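Local structure of triosephosphate isomerase (Trichomonas vaginalis, 4O4V) at residues A[51-65]-A[79-92]. The protein probably interconverts D-glyceraldehyde 3-phosphate and dihydroxyacetone phosphate in glycolysis and gluconeogenesis, working as a homodimer of TIM-barrel subunits. Numbering follows the deposited sequence.
Sequences QQKLRKDWKVSAENV and VPMIKSFGIEWTIL
The Trp-89 indole has the backbone O of Val-60 at its edge, near the ring plane, while CB of Lys-59 approaches CD1 obliquely at 3.9 Å; outside the two segments, the ring of Phe-5 also meets it. Lys-59 NZ forms a salt bridge to Glu-88 OE2 (2.7 Å), on the syn side and 30° out of the carboxylate plane. Lys-59 reaches it through a bend at chi2 (-68°), and water 1 links NZ to Gln-51 NE2 and Gly-86 O. These groups lie at the N-terminal end of a parallel strand pair in the TIM barrel, 59-62 beside 89-92, joined through helix 79-83 as a beta-alpha-beta crossover. Two backbone bonds zip the pair together, Ala-62 N to Trp-89 O (2.9 Å) and Ile-91 N to Ala-62 O (3.0 Å). Nearer the strand starts, water 2 bridges Val-60 O and Glu-88 N, which lie 4.1 Å apart. Ile-87 lies between helix 47-53 and strand 59-62, with CG1 beside Gln-51 OE1 and CG2 3.4 Å from Val-60 O. Val-65 packs into Val-79, Ile-82 and Leu-92, its CG1 crowding Ile-82 CD1. Beyond this, Glu-63 OE1 accepts from Gly-75 N of the second subunit. Ser-61 swings OG back alongside its own carbonyl carbon (chi1 -177°), from where it donates to Ala-62 O at 2.8 Å, a second grip on the carbonyl oxygen already held by Ile-91 N.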
loop_
_atom_site.group_PDB
_atom_site.type_symbol
_atom_site.label_atom_id
_atom_site.label_comp_id
_atom_site.label_asym_id
_atom_site.label_seq_id
_atom_site.Cartn_x
_atom_site.Cartn_y
_atom_site.Cartn_z
ATOM N N GLN A 51 -15.463 -7.740 2.392
ATOM C CA GLN A 51 -15.987 -8.633 1.402
ATOM C C GLN A 51 -16.833 -9.720 2.039
ATOM O O GLN A 51 -17.902 -10.073 1.500
ATOM C CB GLN A 51 -14.866 -9.212 0.534
ATOM C CG GLN A 51 -15.354 -10.176 -0.553
ATOM C CD GLN A 51 -16.131 -9.495 -1.658
ATOM O OE1 GLN A 51 -16.118 -8.281 -1.807
ATOM N NE2 GLN A 51 -16.831 -10.294 -2.453
ATOM N N GLN A 52 -16.392 -10.286 3.161
ATOM C CA GLN A 52 -17.157 -11.301 3.864
ATOM C C GLN A 52 -18.474 -10.780 4.421
ATOM O O GLN A 52 -19.517 -11.450 4.303
ATOM C CB GLN A 52 -16.304 -11.869 4.992
ATOM N N LYS A 53 -18.470 -9.589 5.007
ATOM C CA LYS A 53 -19.571 -9.136 5.845
ATOM C C LYS A 53 -20.497 -8.094 5.241
ATOM O O LYS A 53 -21.624 -7.954 5.703
ATOM C CB LYS A 53 -19.029 -8.616 7.155
ATOM C CG LYS A 53 -18.345 -9.687 7.967
ATOM C CD LYS A 53 -17.778 -9.151 9.281
ATOM C CE LYS A 53 -17.146 -10.261 10.136
ATOM N NZ LYS A 53 -15.921 -10.840 9.527
ATOM N N LEU A 54 -20.064 -7.352 4.234
ATOM C CA LEU A 54 -20.895 -6.286 3.685
ATOM C C LEU A 54 -22.054 -6.855 2.878
ATOM O O LEU A 54 -21.898 -7.838 2.130
ATOM C CB LEU A 54 -20.055 -5.373 2.783
ATOM C CG LEU A 54 -20.792 -4.149 2.246
ATOM C CD1 LEU A 54 -21.158 -3.173 3.395
ATOM C CD2 LEU A 54 -19.918 -3.465 1.197
ATOM N N ARG A 55 -23.208 -6.226 3.027
ATOM C CA ARG A 55 -24.387 -6.508 2.238
ATOM C C ARG A 55 -24.044 -6.736 0.772
ATOM O O ARG A 55 -23.331 -5.948 0.152
ATOM C CB ARG A 55 -25.397 -5.371 2.414
ATOM C CG ARG A 55 -24.864 -3.974 2.043
ATOM C CD ARG A 55 -25.762 -2.880 2.499
ATOM N NE ARG A 55 -27.003 -2.896 1.745
ATOM C CZ ARG A 55 -28.087 -2.243 2.092
ATOM N NH1 ARG A 55 -28.093 -1.497 3.175
ATOM N NH2 ARG A 55 -29.158 -2.293 1.317
ATOM N N LYS A 56 -24.584 -7.808 0.201
ATOM C CA LYS A 56 -24.177 -8.264 -1.120
ATOM C C LYS A 56 -24.787 -7.474 -2.268
ATOM O O LYS A 56 -24.377 -7.669 -3.419
ATOM C CB LYS A 56 -24.516 -9.752 -1.289
ATOM N N ASP A 57 -25.749 -6.604 -1.978
ATOM C CA ASP A 57 -26.244 -5.692 -2.997
ATOM C C ASP A 57 -25.320 -4.483 -3.245
ATOM O O ASP A 57 -25.568 -3.709 -4.162
ATOM C CB ASP A 57 -27.680 -5.232 -2.693
ATOM C CG ASP A 57 -27.846 -4.518 -1.361
ATOM O OD1 ASP A 57 -27.122 -4.817 -0.397
ATOM O OD2 ASP A 57 -28.727 -3.645 -1.257
ATOM N N TRP A 58 -24.309 -4.303 -2.412
ATOM C CA TRP A 58 -23.256 -3.314 -2.622
ATOM C C TRP A 58 -21.984 -4.050 -2.981
ATOM O O TRP A 58 -21.891 -5.280 -2.828
ATOM C CB TRP A 58 -23.066 -2.510 -1.358
ATOM C CG TRP A 58 -24.216 -1.646 -0.945
ATOM C CD1 TRP A 58 -25.457 -1.561 -1.520
ATOM C CD2 TRP A 58 -24.210 -0.689 0.115
ATOM N NE1 TRP A 58 -26.218 -0.623 -0.853
ATOM C CE2 TRP A 58 -25.470 -0.064 0.157
ATOM C CE3 TRP A 58 -23.243 -0.311 1.037
ATOM C CZ2 TRP A 58 -25.780 0.908 1.101
ATOM C CZ3 TRP A 58 -23.541 0.650 1.965
ATOM C CH2 TRP A 58 -24.789 1.254 2.001
ATOM N N LYS A 59 -20.987 -3.334 -3.456
ATOM C CA LYS A 59 -19.701 -3.936 -3.813
ATOM C C LYS A 59 -18.553 -3.276 -3.080
ATOM O O LYS A 59 -18.605 -2.095 -2.727
ATOM C CB LYS A 59 -19.480 -3.848 -5.324
ATOM C CG LYS A 59 -20.421 -4.712 -6.144
ATOM C CD LYS A 59 -20.175 -6.165 -5.961
ATOM C CE LYS A 59 -21.062 -6.971 -6.924
ATOM N NZ LYS A 59 -20.876 -8.431 -6.771
ATOM N N VAL A 60 -17.507 -4.049 -2.863
ATOM C CA VAL A 60 -16.285 -3.605 -2.208
ATOM C C VAL A 60 -15.284 -3.100 -3.239
ATOM O O VAL A 60 -15.195 -3.614 -4.363
ATOM C CB VAL A 60 -15.723 -4.794 -1.401
ATOM C CG1 VAL A 60 -14.418 -4.444 -0.723
ATOM C CG2 VAL A 60 -16.705 -5.225 -0.336
ATOM N N SER A 61 -14.480 -2.117 -2.845
ATOM C CA SER A 61 -13.412 -1.576 -3.665
ATOM C C SER A 61 -12.117 -1.435 -2.899
ATOM O O SER A 61 -12.096 -1.087 -1.719
ATOM C CB SER A 61 -13.816 -0.171 -4.144
ATOM O OG SER A 61 -12.867 0.421 -5.008
ATOM N N ALA A 62 -11.012 -1.695 -3.595
ATOM C CA ALA A 62 -9.720 -1.241 -3.108
ATOM C C ALA A 62 -9.543 0.249 -3.287
ATOM O O ALA A 62 -10.289 0.906 -4.032
ATOM C CB ALA A 62 -8.603 -1.980 -3.834
ATOM N N GLU A 63 -8.547 0.813 -2.627
ATOM C CA GLU A 63 -8.243 2.241 -2.686
ATOM C C GLU A 63 -7.075 2.571 -3.619
ATOM O O GLU A 63 -6.768 3.743 -3.854
ATOM C CB GLU A 63 -7.951 2.814 -1.298
ATOM C CG GLU A 63 -9.197 2.855 -0.388
ATOM C CD GLU A 63 -8.917 3.445 0.979
ATOM O OE1 GLU A 63 -7.917 4.152 1.159
ATOM O OE2 GLU A 63 -9.749 3.184 1.915
ATOM N N ASN A 64 -6.434 1.531 -4.136
ATOM C CA ASN A 64 -5.267 1.620 -5.012
ATOM C C ASN A 64 -4.931 0.198 -5.455
ATOM O O ASN A 64 -5.327 -0.758 -4.782
ATOM C CB ASN A 64 -4.071 2.222 -4.263
ATOM C CG ASN A 64 -2.865 2.427 -5.135
ATOM O OD1 ASN A 64 -2.989 2.842 -6.269
ATOM N ND2 ASN A 64 -1.686 2.121 -4.588
ATOM N N VAL A 65 -4.138 0.068 -6.512
ATOM C CA VAL A 65 -3.519 -1.206 -6.910
ATOM C C VAL A 65 -2.199 -0.876 -7.571
ATOM O O VAL A 65 -1.967 0.255 -8.015
ATOM C CB VAL A 65 -4.381 -2.023 -7.904
ATOM C CG1 VAL A 65 -5.716 -2.376 -7.350
ATOM C CG2 VAL A 65 -4.562 -1.316 -9.225
ATOM N N VAL A 79 -3.707 -6.533 -8.435
ATOM C CA VAL A 79 -5.032 -6.884 -8.941
ATOM C C VAL A 79 -5.414 -8.342 -8.689
ATOM O O VAL A 79 -6.492 -8.598 -8.150
ATOM C CB VAL A 79 -5.186 -6.477 -10.406
ATOM C CG1 VAL A 79 -6.440 -7.101 -11.033
ATOM C CG2 VAL A 79 -5.227 -4.946 -10.534
ATOM N N PRO A 80 -4.556 -9.316 -9.041
ATOM C CA PRO A 80 -4.989 -10.707 -8.795
ATOM C C PRO A 80 -5.274 -10.997 -7.317
ATOM O O PRO A 80 -6.134 -11.810 -7.006
ATOM C CB PRO A 80 -3.810 -11.541 -9.310
ATOM C CG PRO A 80 -3.077 -10.617 -10.294
ATOM C CD PRO A 80 -3.293 -9.251 -9.804
ATOM N N MET A 81 -4.534 -10.365 -6.408
ATOM C CA MET A 81 -4.732 -10.632 -4.982
ATOM C C MET A 81 -6.130 -10.179 -4.575
ATOM O O MET A 81 -6.854 -10.883 -3.870
ATOM C CB MET A 81 -3.701 -9.900 -4.148
ATOM C CG MET A 81 -2.254 -10.253 -4.405
ATOM S SD MET A 81 -1.189 -9.156 -3.446
ATOM C CE MET A 81 0.422 -9.611 -4.114
ATOM N N ILE A 82 -6.496 -8.979 -4.990
ATOM C CA ILE A 82 -7.797 -8.398 -4.696
ATOM C C ILE A 82 -8.899 -9.232 -5.338
ATOM O O ILE A 82 -9.898 -9.565 -4.691
ATOM C CB ILE A 82 -7.808 -6.936 -5.168
ATOM C CG1 ILE A 82 -6.823 -6.093 -4.333
ATOM C CG2 ILE A 82 -9.206 -6.341 -5.129
ATOM C CD1 ILE A 82 -6.383 -4.839 -5.064
ATOM N N LYS A 83 -8.723 -9.593 -6.595
ATOM C CA LYS A 83 -9.719 -10.391 -7.297
ATOM C C LYS A 83 -9.898 -11.752 -6.645
ATOM O O LYS A 83 -10.989 -12.337 -6.735
ATOM C CB LYS A 83 -9.345 -10.566 -8.758
ATOM C CG LYS A 83 -9.433 -9.307 -9.584
ATOM C CD LYS A 83 -9.215 -9.627 -11.042
ATOM C CE LYS A 83 -10.448 -10.331 -11.653
ATOM N NZ LYS A 83 -11.685 -9.508 -11.666
ATOM N N SER A 84 -8.880 -12.285 -5.980
ATOM C CA SER A 84 -8.991 -13.616 -5.402
ATOM C C SER A 84 -9.952 -13.645 -4.223
ATOM O O SER A 84 -10.398 -14.730 -3.824
ATOM C CB SER A 84 -7.606 -14.165 -5.013
ATOM O OG SER A 84 -7.094 -13.651 -3.779
ATOM N N PHE A 85 -10.304 -12.493 -3.667
ATOM C CA PHE A 85 -11.354 -12.384 -2.659
ATOM C C PHE A 85 -12.721 -12.107 -3.275
ATOM O O PHE A 85 -13.703 -12.058 -2.547
ATOM C CB PHE A 85 -11.018 -11.290 -1.636
ATOM C CG PHE A 85 -9.880 -11.647 -0.737
ATOM C CD1 PHE A 85 -10.098 -12.315 0.447
ATOM C CD2 PHE A 85 -8.576 -11.362 -1.094
ATOM C CE1 PHE A 85 -9.027 -12.661 1.276
ATOM C CE2 PHE A 85 -7.522 -11.694 -0.280
ATOM C CZ PHE A 85 -7.740 -12.346 0.900
ATOM N N GLY A 86 -12.803 -11.939 -4.594
ATOM C CA GLY A 86 -14.064 -11.594 -5.243
ATOM C C GLY A 86 -14.324 -10.112 -5.367
ATOM O O GLY A 86 -15.443 -9.703 -5.725
ATOM N N ILE A 87 -13.317 -9.288 -5.125
ATOM C CA ILE A 87 -13.436 -7.820 -5.174
ATOM C C ILE A 87 -13.170 -7.345 -6.583
ATOM O O ILE A 87 -12.205 -7.772 -7.201
ATOM C CB ILE A 87 -12.454 -7.192 -4.180
ATOM C CG1 ILE A 87 -12.818 -7.619 -2.754
ATOM C CG2 ILE A 87 -12.433 -5.678 -4.336
ATOM C CD1 ILE A 87 -11.744 -7.361 -1.745
ATOM N N GLU A 88 -14.029 -6.465 -7.089
ATOM C CA GLU A 88 -14.054 -6.091 -8.489
ATOM C C GLU A 88 -13.681 -4.650 -8.809
ATOM O O GLU A 88 -13.637 -4.304 -9.993
ATOM C CB GLU A 88 -15.501 -6.328 -9.064
ATOM C CG GLU A 88 -16.298 -7.581 -8.540
ATOM C CD GLU A 88 -17.821 -7.537 -8.844
ATOM O OE1 GLU A 88 -18.262 -6.677 -9.653
ATOM O OE2 GLU A 88 -18.566 -8.370 -8.251
ATOM N N TRP A 89 -13.524 -3.796 -7.802
ATOM C CA TRP A 89 -13.350 -2.355 -7.973
ATOM C C TRP A 89 -12.045 -1.906 -7.353
ATOM O O TRP A 89 -11.587 -2.434 -6.349
ATOM C CB TRP A 89 -14.467 -1.602 -7.263
ATOM C CG TRP A 89 -15.780 -1.539 -7.989
ATOM C CD1 TRP A 89 -16.846 -2.371 -7.808
ATOM C CD2 TRP A 89 -16.168 -0.601 -8.996
ATOM N NE1 TRP A 89 -17.873 -1.996 -8.629
ATOM C CE2 TRP A 89 -17.474 -0.927 -9.384
ATOM C CE3 TRP A 89 -15.529 0.476 -9.617
ATOM C CZ2 TRP A 89 -18.159 -0.225 -10.365
ATOM C CZ3 TRP A 89 -16.199 1.180 -10.600
ATOM C CH2 TRP A 89 -17.508 0.836 -10.954
ATOM N N THR A 90 -11.496 -0.834 -7.929
ATOM C CA THR A 90 -10.467 -0.037 -7.267
ATOM C C THR A 90 -10.623 1.433 -7.607
ATOM O O THR A 90 -11.027 1.795 -8.722
ATOM C CB THR A 90 -9.026 -0.495 -7.617
ATOM O OG1 THR A 90 -8.082 0.165 -6.754
ATOM C CG2 THR A 90 -8.680 -0.295 -9.061
ATOM N N ILE A 91 -10.258 2.283 -6.658
ATOM C CA ILE A 91 -9.969 3.701 -6.921
ATOM C C ILE A 91 -8.583 3.822 -7.510
ATOM O O ILE A 91 -7.680 3.074 -7.111
ATOM C CB ILE A 91 -10.088 4.528 -5.620
ATOM C CG1 ILE A 91 -11.486 4.376 -5.001
ATOM C CG2 ILE A 91 -9.761 6.006 -5.833
ATOM C CD1 ILE A 91 -11.627 4.984 -3.620
ATOM N N LEU A 92 -8.398 4.765 -8.435
ATOM C CA LEU A 92 -7.083 5.118 -8.973
ATOM C C LEU A 92 -6.938 6.613 -9.042
ATOM O O LEU A 92 -7.885 7.316 -9.396
ATOM C CB LEU A 92 -6.903 4.549 -10.400
ATOM C CG LEU A 92 -6.817 3.034 -10.527
ATOM C CD1 LEU A 92 -6.703 2.657 -11.994
ATOM C CD2 LEU A 92 -5.646 2.511 -9.743
HETATM O O HOH W 1 -18.431 -9.318 -5.056
HETATM O O HOH W 2 -16.340 -5.699 -5.656
#